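Local coordinates for UPF0141 protein yjdB (Campylobacter jejuni subsp. jejuni HB93-13, PDB 4TN0) that probably transfers phosphoethanolamine to cell-envelope acceptors in the periplasm, probably by way of a zinc-bound threonine nucleophile, and is required for polymyxin resistance and motility, at residues Leu20-Gly25 / Phe222-His227; Glu26-Ala31 / His252-Phe257; Pro70-Ile75 / Asp279-Thr284; Ala101-Asn106 / Ile148-Leu153; Leu128-Leu133 / Leu197-Tyr202. All blocks are in the same frame, centred on the assembly; numbering follows the deposited sequence.

Interaction 1: residues Leu20-Gly25 / Phe222-His227; sequences LVLVVG and FYLSDH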
# COMPACT_ATOMS: atom_id res chain seq x y z
N LEU A 20 7.25 -11.66 1.05
CA LEU A 20 6.40 -10.59 0.53
C LEU A 20 6.56 -9.32 1.39
O LEU A 20 6.44 -9.36 2.62
CB LEU A 20 4.92 -11.02 0.47
CG LEU A 20 3.94 -9.96 -0.06
CD1 LEU A 20 4.34 -9.56 -1.46
CD2 LEU A 20 2.48 -10.43 -0.04
N VAL A 21 6.89 -8.22 0.73
CA VAL A 21 6.92 -6.91 1.38
C VAL A 21 5.68 -6.15 0.93
O VAL A 21 5.52 -5.84 -0.25
CB VAL A 21 8.21 -6.10 1.06
CG1 VAL A 21 8.09 -4.68 1.57
CG2 VAL A 21 9.47 -6.76 1.64
N LEU A 22 4.78 -5.91 1.88
CA LEU A 22 3.53 -5.18 1.62
C LEU A 22 3.70 -3.75 2.09
O LEU A 22 3.87 -3.49 3.28
CB LEU A 22 2.36 -5.83 2.36
CG LEU A 22 0.99 -5.19 2.22
CD1 LEU A 22 0.49 -5.27 0.79
CD2 LEU A 22 0.02 -5.87 3.16
N VAL A 23 3.65 -2.80 1.18
CA VAL A 23 3.78 -1.43 1.63
C VAL A 23 2.43 -0.71 1.60
O VAL A 23 1.86 -0.50 0.52
CB VAL A 23 4.81 -0.64 0.80
CG1 VAL A 23 4.92 0.78 1.34
CG2 VAL A 23 6.16 -1.32 0.91
N VAL A 24 1.92 -0.39 2.79
CA VAL A 24 0.69 0.40 2.93
C VAL A 24 1.00 1.90 2.93
O VAL A 24 1.56 2.45 3.88
CB VAL A 24 -0.08 0.04 4.22
CG1 VAL A 24 -1.31 0.93 4.39
CG2 VAL A 24 -0.44 -1.44 4.24
N GLY A 25 0.61 2.55 1.85
CA GLY A 25 0.87 3.97 1.69
C GLY A 25 -0.10 4.88 2.42
O GLY A 25 -0.86 4.47 3.32
N PHE A 222 4.48 -5.46 -2.88
CA PHE A 222 3.18 -4.92 -3.23
C PHE A 222 2.94 -3.64 -2.44
O PHE A 222 3.02 -3.63 -1.20
CB PHE A 222 2.04 -5.92 -2.98
CG PHE A 222 0.73 -5.47 -3.56
CD1 PHE A 222 0.63 -5.16 -4.90
CD2 PHE A 222 -0.39 -5.33 -2.76
CE1 PHE A 222 -0.56 -4.71 -5.44
CE2 PHE A 222 -1.57 -4.91 -3.29
CZ PHE A 222 -1.67 -4.59 -4.64
N TYR A 223 2.69 -2.56 -3.19
CA TYR A 223 2.44 -1.23 -2.63
C TYR A 223 1.07 -0.70 -3.05
O TYR A 223 0.74 -0.72 -4.24
CB TYR A 223 3.53 -0.24 -3.06
CG TYR A 223 3.13 1.23 -2.99
CD1 TYR A 223 2.77 1.93 -4.14
CD2 TYR A 223 3.12 1.92 -1.78
CE1 TYR A 223 2.41 3.26 -4.09
CE2 TYR A 223 2.75 3.28 -1.72
CZ TYR A 223 2.41 3.93 -2.89
OH TYR A 223 2.03 5.26 -2.88
N LEU A 224 0.29 -0.23 -2.08
CA LEU A 224 -0.95 0.49 -2.39
C LEU A 224 -1.22 1.58 -1.36
O LEU A 224 -0.80 1.49 -0.20
CB LEU A 224 -2.16 -0.44 -2.48
CG LEU A 224 -2.72 -1.13 -1.23
CD1 LEU A 224 -4.02 -1.84 -1.60
CD2 LEU A 224 -1.73 -2.11 -0.61
N SER A 225 -1.96 2.60 -1.77
CA SER A 225 -2.28 3.68 -0.86
C SER A 225 -3.57 3.35 -0.12
O SER A 225 -4.35 2.53 -0.60
CB SER A 225 -2.42 5.00 -1.61
OG SER A 225 -2.51 6.06 -0.68
N ASP A 226 -3.77 3.97 1.05
CA ASP A 226 -5.04 3.82 1.76
C ASP A 226 -6.18 4.59 1.08
O ASP A 226 -7.31 4.13 1.10
CB ASP A 226 -4.91 4.24 3.24
CG ASP A 226 -4.45 5.69 3.42
OD1 ASP A 226 -3.99 6.31 2.44
OD2 ASP A 226 -4.53 6.20 4.56
N HIS A 227 -5.88 5.75 0.48
CA HIS A 227 -6.88 6.58 -0.24
C HIS A 227 -6.19 7.73 -0.99
O HIS A 227 -4.97 7.90 -0.93
CB HIS A 227 -7.91 7.16 0.72
CG HIS A 227 -7.28 7.91 1.85
ND1 HIS A 227 -6.69 9.14 1.68
CD2 HIS A 227 -7.12 7.59 3.16
CE1 HIS A 227 -6.19 9.55 2.84
NE2 HIS A 227 -6.45 8.63 3.75
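Leu22 and Phe222 lie side by side and point the same way from paired parallel strands, CD1 of Leu22 meeting CD2 of Phe222 at 3.7 Å at the edge of the phenyl ring, close to its plane. Both hold CG anti to the backbone N, beside their own carbonyl carbons. Leu224, on the same face of the sheet, has CG in the crowded position between N and carbonyl carbon (chi1 69°), and this turns its CD2 back to Leu22 CD1 at 4.1 Å. On the other face Tyr223 crosses Val23 obliquely: CD2 of the ring sits 3.8 Å from Val23 CG1, and CE2 reaches to 4.0 Å from Gly25 CA. The phenol OH continues to a hydrogen bond with Tyr33. Four backbone bonds hold the register, from Phe222 N to Val21 O through to Gly25 N on Leu224 O (2.7 Å, 169° at the hydrogen). Helix 281-288 covers the Leu22 and Phe222 face, helix 186-211 the Val23 and Tyr223 face. At the C-terminal ends of these parallel strands of the alkaline phosphatase-like sheet, Asp226 OD2 and His227 NE2 bind zinc together with Glu26. With OD2 on the zinc and OD1 accepting from Thr27 N, the Asp226 carboxylate is held at both oxygens. The metal would be expected to keep Asp226 ionised and His227 NE2 deprotonated, so the apolar strand pair ends directly in a charged site.

Interaction 2: residues Glu26-Ala31 / His252-Phe257; sequences ETARAA and HIPAIF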
# COMPACT_ATOMS: atom_id res chain seq x y z
N GLU A 26 -0.05 6.15 2.06
CA GLU A 26 -0.81 7.14 2.78
C GLU A 26 -1.07 8.34 1.87
O GLU A 26 -0.11 8.98 1.41
CB GLU A 26 -0.09 7.56 4.07
CG GLU A 26 -0.75 8.72 4.80
CD GLU A 26 -2.11 8.34 5.34
OE1 GLU A 26 -2.19 7.79 6.47
OE2 GLU A 26 -3.10 8.55 4.61
N THR A 27 -2.35 8.59 1.58
CA THR A 27 -2.83 9.81 0.94
C THR A 27 -2.42 9.94 -0.56
O THR A 27 -2.84 10.85 -1.29
CB THR A 27 -2.35 11.05 1.79
OG1 THR A 27 -2.89 10.96 3.12
CG2 THR A 27 -2.75 12.37 1.18
N ALA A 28 -1.61 9.00 -1.03
CA ALA A 28 -1.22 9.02 -2.44
C ALA A 28 -2.41 8.70 -3.37
O ALA A 28 -3.16 7.74 -3.14
CB ALA A 28 -0.08 8.05 -2.70
N ARG A 29 -2.54 9.50 -4.43
CA ARG A 29 -3.63 9.37 -5.35
C ARG A 29 -3.05 9.01 -6.70
O ARG A 29 -1.97 9.48 -7.05
CB ARG A 29 -4.45 10.66 -5.44
CG ARG A 29 -3.86 11.76 -6.33
CD ARG A 29 -4.57 13.10 -6.11
NE ARG A 29 -4.26 14.05 -7.16
CZ ARG A 29 -4.81 15.26 -7.28
NH1 ARG A 29 -5.70 15.68 -6.40
NH2 ARG A 29 -4.47 16.05 -8.29
N ALA A 30 -3.77 8.17 -7.45
CA ALA A 30 -3.30 7.60 -8.71
C ALA A 30 -3.06 8.63 -9.81
O ALA A 30 -2.15 8.48 -10.61
CB ALA A 30 -4.30 6.53 -9.20
N ALA A 31 -3.92 9.65 -9.86
CA ALA A 31 -3.90 10.67 -10.92
C ALA A 31 -2.55 11.38 -11.04
O ALA A 31 -2.29 12.08 -12.02
CB ALA A 31 -5.01 11.70 -10.69
N HIS A 252 -9.42 6.87 -6.25
CA HIS A 252 -8.56 6.25 -7.27
C HIS A 252 -7.10 6.30 -6.81
O HIS A 252 -6.47 7.38 -6.82
CB HIS A 252 -8.77 6.97 -8.61
CG HIS A 252 -8.05 6.34 -9.77
ND1 HIS A 252 -7.50 5.08 -9.72
CD2 HIS A 252 -7.78 6.82 -11.01
CE1 HIS A 252 -6.93 4.80 -10.88
NE2 HIS A 252 -7.09 5.84 -11.68
N ILE A 253 -6.58 5.14 -6.42
CA ILE A 253 -5.25 5.03 -5.80
C ILE A 253 -4.28 4.28 -6.69
O ILE A 253 -4.69 3.49 -7.54
CB ILE A 253 -5.31 4.29 -4.44
CG1 ILE A 253 -6.17 3.01 -4.58
CG2 ILE A 253 -5.85 5.18 -3.34
CD1 ILE A 253 -6.11 2.09 -3.38
N PRO A 254 -2.97 4.48 -6.45
CA PRO A 254 -1.96 3.66 -7.11
C PRO A 254 -1.85 2.28 -6.49
O PRO A 254 -2.05 2.10 -5.28
CB PRO A 254 -0.68 4.46 -6.87
CG PRO A 254 -0.91 5.05 -5.53
CD PRO A 254 -2.35 5.49 -5.58
N ALA A 255 -1.54 1.29 -7.32
CA ALA A 255 -1.10 0.01 -6.82
C ALA A 255 0.07 -0.42 -7.70
O ALA A 255 0.02 -0.28 -8.93
CB ALA A 255 -2.22 -1.01 -6.84
N ILE A 256 1.13 -0.88 -7.04
CA ILE A 256 2.38 -1.23 -7.71
C ILE A 256 2.87 -2.61 -7.26
O ILE A 256 2.95 -2.88 -6.05
CB ILE A 256 3.48 -0.19 -7.43
CG1 ILE A 256 3.19 1.12 -8.16
CG2 ILE A 256 4.86 -0.73 -7.81
CD1 ILE A 256 4.11 2.27 -7.69
N PHE A 257 3.21 -3.47 -8.22
CA PHE A 257 3.75 -4.79 -7.89
C PHE A 257 5.10 -5.06 -8.52
O PHE A 257 5.35 -4.69 -9.68
CB PHE A 257 2.79 -5.91 -8.31
CG PHE A 257 3.32 -7.30 -8.04
CD1 PHE A 257 3.35 -7.81 -6.75
CD2 PHE A 257 3.79 -8.09 -9.08
CE1 PHE A 257 3.85 -9.08 -6.50
CE2 PHE A 257 4.29 -9.36 -8.83
CZ PHE A 257 4.31 -9.85 -7.55
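In the alkaline phosphatase-like fold, the loop that leaves strand 18-24 at the zinc site here runs against residues His252 to Pro254 of strand 252-259, antiparallel to its neighbours. His252 carries the contact. Its CB leads to CG anti to the backbone N (chi1 -174°), which swings the imidazole over Ala30. From CG round to NE2 every ring atom touches Ala30 CB, the nearest being ND1 and CE1. The methyl thus sits over the centre of one face, 3.5 Å from the centroid and 11° off the normal, a CH-pi contact. ND1 is hydrogen-bonded to Phe58 O of the neighbouring strand 53-59, which helps to fix the ring's rotation. The backbone of His252 adds a second hold: Ala30 N gives a nearly straight bond to its O, at 2.9 Å, approaching from above the carbonyl plane. Pro254 completes the contact with its ring, CG lying 4.2 Å from Ala28 CB. At the start of the loop Glu26 OE2 binds the zinc and also accepts from Thr27 OG1, whereas Arg29 turns to Glu233, Asn32 and Tyr249. The proline CD packs on the loop's backbone, 3.4 Å from Ala28 O.

Interaction 3: residues Pro70-Ile75 / Asp279-Thr284; sequences PCMFSI and DNLFST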
# COMPACT_ATOMS: atom_id res chain seq x y z
N PRO A 70 -8.48 -0.76 8.04
CA PRO A 70 -9.08 -2.03 8.50
C PRO A 70 -9.82 -2.77 7.38
O PRO A 70 -9.69 -3.97 7.27
CB PRO A 70 -10.07 -1.58 9.59
CG PRO A 70 -9.62 -0.23 10.01
CD PRO A 70 -9.03 0.40 8.77
N CYS A 71 -10.57 -2.06 6.55
CA CYS A 71 -11.34 -2.70 5.50
C CYS A 71 -10.49 -3.49 4.50
O CYS A 71 -10.83 -4.64 4.15
CB CYS A 71 -12.16 -1.65 4.75
SG CYS A 71 -13.12 -2.32 3.42
N MET A 72 -9.37 -2.90 4.07
CA MET A 72 -8.57 -3.56 3.03
C MET A 72 -8.00 -4.89 3.58
O MET A 72 -7.79 -5.82 2.82
CB MET A 72 -7.44 -2.63 2.52
CG MET A 72 -6.18 -2.52 3.39
SD MET A 72 -4.80 -1.63 2.60
CE MET A 72 -5.25 0.11 2.84
N PHE A 73 -7.76 -4.95 4.89
CA PHE A 73 -7.21 -6.14 5.53
C PHE A 73 -8.31 -7.09 6.02
O PHE A 73 -8.04 -8.25 6.41
CB PHE A 73 -6.32 -5.73 6.71
CG PHE A 73 -4.91 -5.35 6.33
CD1 PHE A 73 -4.56 -4.02 6.14
CD2 PHE A 73 -3.94 -6.33 6.16
CE1 PHE A 73 -3.25 -3.66 5.80
CE2 PHE A 73 -2.64 -5.98 5.81
CZ PHE A 73 -2.29 -4.65 5.63
N SER A 74 -9.55 -6.61 6.00
CA SER A 74 -10.67 -7.42 6.45
C SER A 74 -11.16 -8.36 5.34
O SER A 74 -10.87 -8.14 4.16
CB SER A 74 -11.81 -6.53 6.94
OG SER A 74 -13.05 -7.24 6.95
N ILE A 75 -11.84 -9.43 5.74
CA ILE A 75 -12.49 -10.34 4.81
C ILE A 75 -13.64 -9.63 4.08
O ILE A 75 -13.97 -9.99 2.94
CB ILE A 75 -13.01 -11.62 5.53
CG1 ILE A 75 -13.55 -12.64 4.54
CG2 ILE A 75 -14.06 -11.27 6.59
CD1 ILE A 75 -13.78 -14.03 5.17
N ASP A 279 -10.57 -4.31 -2.07
CA ASP A 279 -11.31 -5.56 -1.88
C ASP A 279 -10.42 -6.79 -2.18
O ASP A 279 -10.50 -7.80 -1.49
CB ASP A 279 -12.55 -5.58 -2.78
CG ASP A 279 -13.68 -4.68 -2.27
OD1 ASP A 279 -13.57 -4.15 -1.14
OD2 ASP A 279 -14.69 -4.52 -3.00
N ASN A 280 -9.57 -6.66 -3.18
CA ASN A 280 -8.67 -7.70 -3.63
C ASN A 280 -7.53 -8.04 -2.69
O ASN A 280 -6.83 -9.02 -2.93
CB ASN A 280 -8.06 -7.31 -4.98
CG ASN A 280 -9.07 -7.25 -6.09
OD1 ASN A 280 -9.60 -6.19 -6.41
ND2 ASN A 280 -9.36 -8.40 -6.69
N LEU A 281 -7.31 -7.26 -1.62
CA LEU A 281 -6.07 -7.47 -0.87
C LEU A 281 -6.18 -8.74 -0.03
O LEU A 281 -5.21 -9.49 0.12
CB LEU A 281 -5.74 -6.27 0.06
CG LEU A 281 -4.42 -6.49 0.83
CD1 LEU A 281 -3.23 -6.63 -0.10
CD2 LEU A 281 -4.10 -5.46 1.93
N PHE A 282 -7.39 -9.04 0.43
CA PHE A 282 -7.57 -10.18 1.31
C PHE A 282 -7.16 -11.50 0.64
O PHE A 282 -6.29 -12.20 1.17
CB PHE A 282 -9.03 -10.27 1.77
CG PHE A 282 -9.27 -11.36 2.77
CD1 PHE A 282 -8.92 -11.20 4.10
CD2 PHE A 282 -9.81 -12.58 2.36
CE1 PHE A 282 -9.14 -12.21 5.01
CE2 PHE A 282 -10.02 -13.60 3.28
CZ PHE A 282 -9.68 -13.41 4.60
N SER A 283 -7.74 -11.82 -0.51
CA SER A 283 -7.44 -13.10 -1.15
C SER A 283 -6.03 -13.10 -1.72
O SER A 283 -5.38 -14.15 -1.76
CB SER A 283 -8.44 -13.42 -2.27
OG SER A 283 -9.73 -13.74 -1.76
N THR A 284 -5.55 -11.92 -2.13
CA THR A 284 -4.19 -11.82 -2.68
C THR A 284 -3.17 -12.19 -1.62
O THR A 284 -2.16 -12.83 -1.92
CB THR A 284 -3.88 -10.40 -3.22
OG1 THR A 284 -4.72 -10.11 -4.34
CG2 THR A 284 -2.44 -10.31 -3.68
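The last turn of helix 68-73 and the residues after it meet residues 279-284, which run into helix 281-288, with CA atoms of Phe73 and Phe282 5.9 Å apart, and no hydrogen bond passes between the two segments. Leu281 holds CG anti to the backbone N (chi1 -179°), which carries its CD2 between two residues of the first helix. That methyl lies above the centre of one face of the Phe73 ring, 4.1 Å from the centroid and 7° off the normal, a CH-pi contact. It also meets Met72 CG at 3.9 Å; the methionine crosses it obliquely, with its chain bent at SD. Phe282, likewise anti, reaches the turn after the first helix. Ile75 CA sits over one face of its ring, 3.8 Å from the centroid, while CG1 of Ile75 runs alongside to 3.9 Å from Phe282 CE2. Phe73 O approaches the same ring at its edge, in plane, 3.8 Å from Phe282 CD1. The Cys61-Cys71 disulfide ties helix 68-73 to the segment that carries the phosphothreonine Thr65, and Phe73 packs against Leu22 and Val24 of strand 18-24. With Ser74 OG turned to Glu85 and Asp279 OD1 to Arg78 N, these polar groups find their partners outside the contact. The contact therefore rests on dispersion and CH-pi packing, with no charge pairing across it.

Interaction 4: residues Ala101-Asn106 / Ile148-Leu153; sequences AAWFDN and IIVLHL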
# COMPACT_ATOMS: atom_id res chain seq x y z
N ALA A 101 5.31 -13.00 10.23
CA ALA A 101 4.69 -11.70 10.00
C ALA A 101 5.35 -10.59 10.80
O ALA A 101 5.45 -10.68 12.02
CB ALA A 101 3.20 -11.76 10.32
N ALA A 102 5.80 -9.55 10.11
CA ALA A 102 6.32 -8.33 10.76
C ALA A 102 5.57 -7.09 10.27
O ALA A 102 5.24 -6.97 9.07
CB ALA A 102 7.82 -8.19 10.51
N TRP A 103 5.23 -6.19 11.21
CA TRP A 103 4.56 -4.93 10.88
C TRP A 103 5.35 -3.72 11.43
O TRP A 103 5.44 -3.52 12.64
CB TRP A 103 3.12 -4.95 11.43
CG TRP A 103 2.27 -3.75 11.04
CD1 TRP A 103 2.40 -2.47 11.50
CD2 TRP A 103 1.14 -3.73 10.15
NE1 TRP A 103 1.46 -1.66 10.94
CE2 TRP A 103 0.66 -2.41 10.10
CE3 TRP A 103 0.50 -4.70 9.38
CZ2 TRP A 103 -0.43 -2.03 9.31
CZ3 TRP A 103 -0.57 -4.33 8.59
CH2 TRP A 103 -1.04 -3.00 8.57
N PHE A 104 5.92 -2.91 10.53
CA PHE A 104 6.65 -1.72 10.94
C PHE A 104 5.89 -0.43 10.54
O PHE A 104 5.67 -0.17 9.35
CB PHE A 104 8.06 -1.72 10.33
CG PHE A 104 8.87 -2.93 10.68
CD1 PHE A 104 8.88 -3.43 11.97
CD2 PHE A 104 9.61 -3.59 9.70
CE1 PHE A 104 9.62 -4.56 12.29
CE2 PHE A 104 10.35 -4.72 10.02
CZ PHE A 104 10.36 -5.20 11.31
N ASP A 105 5.51 0.37 11.53
CA ASP A 105 4.57 1.48 11.31
C ASP A 105 5.18 2.85 11.59
O ASP A 105 5.57 3.15 12.72
CB ASP A 105 3.33 1.28 12.18
CG ASP A 105 2.10 1.98 11.63
OD1 ASP A 105 2.16 3.21 11.45
OD2 ASP A 105 1.10 1.29 11.32
N ASN A 106 5.24 3.68 10.55
CA ASN A 106 5.72 5.06 10.67
C ASN A 106 4.57 6.08 10.53
O ASN A 106 4.78 7.29 10.50
CB ASN A 106 6.79 5.33 9.62
CG ASN A 106 7.55 6.63 9.89
OD1 ASN A 106 7.86 6.94 11.04
ND2 ASN A 106 7.86 7.38 8.83
N ILE A 148 5.96 -12.35 5.67
CA ILE A 148 5.37 -11.10 5.19
C ILE A 148 5.82 -9.98 6.11
O ILE A 148 5.69 -10.07 7.33
CB ILE A 148 3.81 -11.12 5.09
CG1 ILE A 148 3.31 -9.81 4.45
CG2 ILE A 148 3.16 -11.39 6.44
CD1 ILE A 148 1.82 -9.78 4.15
N ILE A 149 6.36 -8.95 5.48
CA ILE A 149 6.75 -7.73 6.16
C ILE A 149 5.89 -6.57 5.70
O ILE A 149 5.84 -6.24 4.50
CB ILE A 149 8.24 -7.41 5.90
CG1 ILE A 149 9.09 -8.65 6.25
CG2 ILE A 149 8.66 -6.17 6.70
CD1 ILE A 149 10.59 -8.47 6.08
N VAL A 150 5.18 -5.95 6.64
CA VAL A 150 4.37 -4.78 6.31
C VAL A 150 5.11 -3.49 6.68
O VAL A 150 5.61 -3.34 7.80
CB VAL A 150 3.00 -4.80 7.01
CG1 VAL A 150 2.21 -3.56 6.62
CG2 VAL A 150 2.22 -6.07 6.65
N LEU A 151 5.22 -2.60 5.70
CA LEU A 151 5.71 -1.27 5.98
C LEU A 151 4.55 -0.28 5.77
O LEU A 151 4.03 -0.17 4.65
CB LEU A 151 6.90 -0.92 5.09
CG LEU A 151 8.05 -1.93 5.12
CD1 LEU A 151 9.17 -1.53 4.15
CD2 LEU A 151 8.58 -2.16 6.52
N HIS A 152 4.17 0.42 6.84
CA HIS A 152 3.08 1.40 6.82
C HIS A 152 3.69 2.81 6.78
O HIS A 152 4.27 3.28 7.77
CB HIS A 152 2.17 1.23 8.04
CG HIS A 152 0.91 2.05 8.00
ND1 HIS A 152 0.14 2.29 9.12
CD2 HIS A 152 0.28 2.69 6.98
CE1 HIS A 152 -0.89 3.05 8.80
NE2 HIS A 152 -0.83 3.30 7.51
N LEU A 153 3.54 3.47 5.64
CA LEU A 153 4.11 4.79 5.40
C LEU A 153 3.33 5.96 5.99
O LEU A 153 2.11 5.89 6.15
CB LEU A 153 4.24 5.03 3.89
CG LEU A 153 4.95 3.95 3.07
CD1 LEU A 153 5.04 4.41 1.62
CD2 LEU A 153 6.33 3.66 3.66
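Trp103, Asp105 and His152 all hold CG anti to the backbone N (chi1 -174°, -156° and -171°), which lays the three groups out together on one face of two parallel strands. There Asp105 OD2 accepts two bonds. His152 ND1 donates at 2.6 Å with the oxygen in the imidazole plane, yet meets OD2 from above the carboxylate plane, as the two planes stand almost perpendicular. Trp103 NE1 donates at 3.0 Å, nearly straight and in the indole plane, to the anti lone pair. This double grip fixes the carboxylate and probably favours its ionised state; with ND1 as donor, the imidazole is held in one orientation, the nearest atom of the His152 side chain lying about 7 Å from the zinc. Beside it Val150 CG1 presses on one face of the indole's six-membered ring, 3.5 Å from the centroid, and touches Trp103 CE3 at 3.4 Å. On the opposite face of the sheet Phe104 meets Leu151 CD2 at its ring edge, 3.6 Å from CD2 of the phenylalanine, while Ile149 crosses it obliquely, its CG2 touching CE2. Five backbone bonds hold the pairs in register, from Ala102 N on Ile148 O to Asn106 N on His152 O. Helix 90-96 covers Ala101, Ile148 and Val150, helix 133-139 packs on Phe104 and Ile149, and strands 120-123 and 18-24 flank the pair on its two sides.

Interaction 5: residues Leu128-Leu133 / Leu197-Tyr202; sequences LDENLL and LLYTDY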
# COMPACT_ATOMS: atom_id res chain seq x y z
N LEU A 128 10.81 10.92 8.79
CA LEU A 128 11.04 10.51 7.41
C LEU A 128 10.78 9.01 7.24
O LEU A 128 11.20 8.20 8.06
CB LEU A 128 12.47 10.84 6.97
CG LEU A 128 12.83 12.25 6.45
CD1 LEU A 128 11.66 12.91 5.73
CD2 LEU A 128 13.27 13.12 7.61
N ASP A 129 10.09 8.65 6.16
CA ASP A 129 9.72 7.26 5.92
C ASP A 129 10.96 6.37 5.80
O ASP A 129 10.87 5.14 6.03
CB ASP A 129 8.90 7.12 4.65
CG ASP A 129 7.41 7.32 4.87
OD1 ASP A 129 6.94 7.06 6.00
OD2 ASP A 129 6.73 7.72 3.89
N GLU A 130 12.11 6.96 5.46
CA GLU A 130 13.33 6.17 5.29
C GLU A 130 13.70 5.40 6.56
O GLU A 130 14.34 4.36 6.49
CB GLU A 130 14.49 7.05 4.80
CG GLU A 130 14.89 8.17 5.73
CD GLU A 130 15.81 9.19 5.06
OE1 GLU A 130 15.67 9.44 3.84
OE2 GLU A 130 16.67 9.75 5.77
N ASN A 131 13.24 5.88 7.72
CA ASN A 131 13.53 5.20 8.98
C ASN A 131 12.98 3.77 9.02
O ASN A 131 13.37 2.98 9.87
CB ASN A 131 13.00 5.99 10.17
CG ASN A 131 13.66 7.34 10.30
OD1 ASN A 131 14.74 7.56 9.74
ND2 ASN A 131 13.03 8.27 11.02
N LEU A 132 12.04 3.47 8.13
CA LEU A 132 11.49 2.13 8.05
C LEU A 132 12.52 1.16 7.45
O LEU A 132 12.46 -0.05 7.68
CB LEU A 132 10.20 2.12 7.23
CG LEU A 132 9.00 2.75 7.95
CD1 LEU A 132 7.86 2.98 6.98
CD2 LEU A 132 8.54 1.90 9.14
N LEU A 133 13.49 1.69 6.70
CA LEU A 133 14.48 0.81 6.08
C LEU A 133 15.38 0.16 7.16
O LEU A 133 15.96 -0.90 6.93
CB LEU A 133 15.30 1.58 5.05
CG LEU A 133 14.43 1.94 3.84
CD1 LEU A 133 15.17 2.72 2.77
CD2 LEU A 133 13.86 0.68 3.24
N LEU A 197 5.37 11.99 -3.45
CA LEU A 197 5.19 10.77 -4.25
C LEU A 197 6.55 10.25 -4.74
O LEU A 197 6.80 9.03 -4.74
CB LEU A 197 4.27 11.04 -5.43
CG LEU A 197 2.79 11.39 -5.14
CD1 LEU A 197 2.02 11.66 -6.42
CD2 LEU A 197 2.10 10.28 -4.34
N LEU A 198 7.41 11.18 -5.16
CA LEU A 198 8.76 10.89 -5.62
C LEU A 198 9.56 10.22 -4.52
O LEU A 198 10.22 9.20 -4.74
CB LEU A 198 9.44 12.18 -6.07
CG LEU A 198 10.79 12.05 -6.78
CD1 LEU A 198 10.59 11.30 -8.10
CD2 LEU A 198 11.34 13.45 -7.04
N TYR A 199 9.48 10.78 -3.33
CA TYR A 199 10.20 10.22 -2.19
C TYR A 199 9.70 8.81 -1.90
O TYR A 199 10.49 7.90 -1.70
CB TYR A 199 10.02 11.11 -0.97
CG TYR A 199 10.75 10.66 0.28
CD1 TYR A 199 12.09 10.30 0.24
CD2 TYR A 199 10.11 10.64 1.51
CE1 TYR A 199 12.77 9.93 1.39
CE2 TYR A 199 10.77 10.26 2.67
CZ TYR A 199 12.10 9.91 2.60
OH TYR A 199 12.76 9.54 3.75
N THR A 200 8.39 8.63 -1.91
CA THR A 200 7.81 7.30 -1.74
C THR A 200 8.25 6.39 -2.88
O THR A 200 8.56 5.22 -2.65
CB THR A 200 6.27 7.36 -1.66
OG1 THR A 200 5.89 7.93 -0.41
CG2 THR A 200 5.68 5.96 -1.75
N ASP A 201 8.30 6.91 -4.10
CA ASP A 201 8.75 6.10 -5.23
C ASP A 201 10.20 5.60 -5.02
O ASP A 201 10.49 4.41 -5.19
CB ASP A 201 8.63 6.89 -6.53
CG ASP A 201 8.65 5.99 -7.76
OD1 ASP A 201 7.60 5.41 -8.10
OD2 ASP A 201 9.72 5.88 -8.41
N TYR A 202 11.08 6.50 -4.60
CA TYR A 202 12.48 6.16 -4.32
C TYR A 202 12.60 5.06 -3.28
O TYR A 202 13.36 4.10 -3.45
CB TYR A 202 13.25 7.41 -3.87
CG TYR A 202 14.57 7.15 -3.17
CD1 TYR A 202 14.66 7.15 -1.78
CD2 TYR A 202 15.74 6.94 -3.89
CE1 TYR A 202 15.86 6.92 -1.14
CE2 TYR A 202 16.94 6.70 -3.26
CZ TYR A 202 17.00 6.69 -1.88
OH TYR A 202 18.22 6.48 -1.25
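Helix 186-211 of the alkaline phosphatase-like fold meets a short 3-10 turn, 129-132, that leads into helix 133-139. Tyr199 is the first residue of 197-202 to touch the turn and carries nearly all of the contact. Its CG is anti to the backbone N (chi1 -178°), which extends the ring straight across to the turn. The hydroxyl works both ways: it donates to Glu130 OE1 at 2.9 Å, and accepts from Glu130 N at 3.2 Å with a bent angle of 141°. The carboxylate oxygen lies in the ring plane, at the edge, but is itself met from above the carboxylate plane. Glu130 reaches it by putting CG in the crowded position between N and carbonyl carbon. Leu128 crosses the tyrosine at about a right angle. Next, Thr200 comes only to the margin of Asp129, whose carboxylate accepts from Gln154 N, Gly155 N and Asn106 ND2. At the phenol end Leu128 CB rests 3.5 Å from Tyr199 OH.

In the fold
Interactions 1, 2 and 4 share the central mixed sheet, where strands 100-105, 146-152, 18-24, 218-224 and 252-259 lie next to one another in that order. Interaction 1 is at its middle, with the centres of interactions 2 and 4 each about 9 Å away. Interactions 3 and 5 involve flanking helices, their centres about 24 Å apart on opposite sides of the chain's centre. Along the chain interactions 1, 2 and 3 cross one another, while 4 and 5 are nested within the loops they close and cross each other. Distant parts of the sequence thus converge: interactions 1 and 2 together bring Asp226, His227 and Glu26 to the zinc beside the phosphothreonine.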